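Local coordinates for protein aminotransferase TlmJ (Streptoalloteichus hindustanus, PDB 5UID) that probably transfers amino groups with the help of pyridoxal 5'-phosphate, as a member of the DegT/DnrJ/EryC1 aminotransferase family, at residues L67-L72 and A91-A96. Residues are numbered along the deposited sequence; the frame is centred on the assembly and turned at random.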
loop_
_atom_site.group_PDB
_atom_site.type_symbol
_atom_site.label_atom_id
_atom_site.label_comp_id
_atom_site.label_asym_id
_atom_site.label_seq_id
_atom_site.Cartn_x
_atom_site.Cartn_y
_atom_site.Cartn_z
ATOM N N LEU A 67 -5.611 5.162 8.884
ATOM C CA LEU A 67 -5.367 6.601 8.898
ATOM C C LEU A 67 -6.469 7.342 9.643
ATOM O O LEU A 67 -6.192 8.282 10.398
ATOM C CB LEU A 67 -5.244 7.135 7.471
ATOM C CG LEU A 67 -3.979 6.776 6.693
ATOM C CD1 LEU A 67 -4.083 7.262 5.255
ATOM C CD2 LEU A 67 -2.751 7.356 7.373
ATOM N N SER A 68 -7.725 6.937 9.445
ATOM C CA SER A 68 -8.829 7.643 10.089
ATOM C C SER A 68 -8.748 7.527 11.606
ATOM O O SER A 68 -9.014 8.498 12.325
ATOM C CB SER A 68 -10.169 7.114 9.573
ATOM O OG SER A 68 -10.389 5.782 9.994
HETATM N N MSE A 69 -8.371 6.356 12.113
HETATM C CA MSE A 69 -8.210 6.171 13.552
HETATM C C MSE A 69 -7.037 6.998 14.072
HETATM O O MSE A 69 -7.044 7.445 15.219
HETATM C CB MSE A 69 -8.013 4.693 13.893
HETATM C CG MSE A 69 -9.232 3.818 13.609
HETATM SE SE MSE A 69 -10.844 4.408 14.555
HETATM C CE MSE A 69 -11.939 4.881 13.013
ATOM N N GLU A 70 -6.024 7.196 13.224
ATOM C CA GLU A 70 -4.912 8.066 13.597
ATOM C C GLU A 70 -5.345 9.527 13.613
ATOM O O GLU A 70 -5.072 10.256 14.575
ATOM C CB GLU A 70 -3.738 7.864 12.636
ATOM C CG GLU A 70 -3.075 6.499 12.734
ATOM C CD GLU A 70 -2.020 6.286 11.664
ATOM O OE1 GLU A 70 -1.680 7.258 10.958
ATOM O OE2 GLU A 70 -1.532 5.144 11.527
ATOM N N LEU A 71 -6.032 9.968 12.557
ATOM C CA LEU A 71 -6.439 11.367 12.465
ATOM C C LEU A 71 -7.422 11.733 13.571
ATOM O O LEU A 71 -7.390 12.854 14.093
ATOM C CB LEU A 71 -7.046 11.644 11.090
ATOM C CG LEU A 71 -6.077 11.516 9.912
ATOM C CD1 LEU A 71 -6.835 11.489 8.601
ATOM C CD2 LEU A 71 -5.072 12.657 9.926
ATOM N N LEU A 72 -8.302 10.801 13.943
ATOM C CA LEU A 72 -9.265 11.069 15.005
ATOM C C LEU A 72 -8.623 11.052 16.385
ATOM O O LEU A 72 -9.235 11.529 17.345
ATOM C CB LEU A 72 -10.409 10.058 14.942
ATOM C CG LEU A 72 -11.347 10.175 13.740
ATOM C CD1 LEU A 72 -12.344 9.029 13.732
ATOM C CD2 LEU A 72 -12.069 11.513 13.752
ATOM N N ALA A 91 -11.160 -3.479 12.768
ATOM C CA ALA A 91 -10.858 -3.722 14.174
ATOM C C ALA A 91 -9.364 -3.601 14.442
ATOM O O ALA A 91 -8.957 -3.108 15.501
ATOM C CB ALA A 91 -11.373 -5.099 14.593
ATOM N N ASN A 92 -8.533 -4.046 13.497
ATOM C CA ASN A 92 -7.090 -3.899 13.653
ATOM C C ASN A 92 -6.690 -2.431 13.689
ATOM O O ASN A 92 -5.782 -2.045 14.434
ATOM C CB ASN A 92 -6.359 -4.630 12.524
ATOM C CG ASN A 92 -6.287 -6.133 12.747
ATOM O OD1 ASN A 92 -6.834 -6.658 13.717
ATOM N ND2 ASN A 92 -5.609 -6.833 11.842
ATOM N N ALA A 93 -7.366 -1.592 12.897
ATOM C CA ALA A 93 -7.070 -0.164 12.911
ATOM C C ALA A 93 -7.330 0.448 14.281
ATOM O O ALA A 93 -6.674 1.425 14.659
ATOM C CB ALA A 93 -7.895 0.555 11.843
ATOM N N ILE A 94 -8.273 -0.115 15.037
ATOM C CA ILE A 94 -8.575 0.393 16.371
ATOM C C ILE A 94 -7.554 -0.108 17.383
ATOM O O ILE A 94 -6.949 0.678 18.122
ATOM C CB ILE A 94 -10.009 -0.004 16.771
ATOM C CG1 ILE A 94 -11.022 0.599 15.792
ATOM C CG2 ILE A 94 -10.310 0.427 18.206
ATOM C CD1 ILE A 94 -12.325 -0.165 15.718
ATOM N N ALA A 95 -7.343 -1.424 17.429
ATOM C CA ALA A 95 -6.478 -2.012 18.443
ATOM C C ALA A 95 -5.006 -1.661 18.247
ATOM O O ALA A 95 -4.246 -1.686 19.221
ATOM C CB ALA A 95 -6.654 -3.532 18.461
ATOM N N ALA A 96 -4.584 -1.335 17.021
ATOM C CA ALA A 96 -3.181 -0.994 16.797
ATOM C C ALA A 96 -2.811 0.329 17.452
ATOM O O ALA A 96 -1.646 0.538 17.808
ATOM C CB ALA A 96 -2.876 -0.943 15.299
#
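Met-69, present as selenomethionine, reaches from helix 61-72 to Ala-93 and Ile-94 of helix 88-95 and carries the whole of this buried contact. Two apolar touches join the side chains. CG of Met-69 packs against CB of Ala-93 at 3.9 Å; alanine's single methyl suits a place where the backbones approach closely. The CA atoms of Met-69 and Ile-94 are 6.4 Å apart. Further out, SE of Met-69 meets CG1 of Ile-94 at 4.0 Å, the two side chains crossing at a slant. The selenium gets there because CG stands beside the backbone N (chi1 -66°) and the chain bends at chi2 (-57°), a fold that an unbranched, flexible side chain takes easily. Branched Ile-94 also touches Val-80 and Leu-82 of strand 79-83, and Met-69 reaches Val-80 too, so both helices rest on the central sheet.

Against the backbone, CB and CG of Met-69 both lie beside the carbonyl O of Ala-93, CB at 3.6 Å, in van der Waals contact.

Asn-92 hydrogen-bonds through ND2 to Gly-242 O of the second subunit, placing helix 88-95 at the dimer interface. With no hydrogen bond between them, the two segments meet by van der Waals packing, mostly apolar, which probably gives little directional constraint.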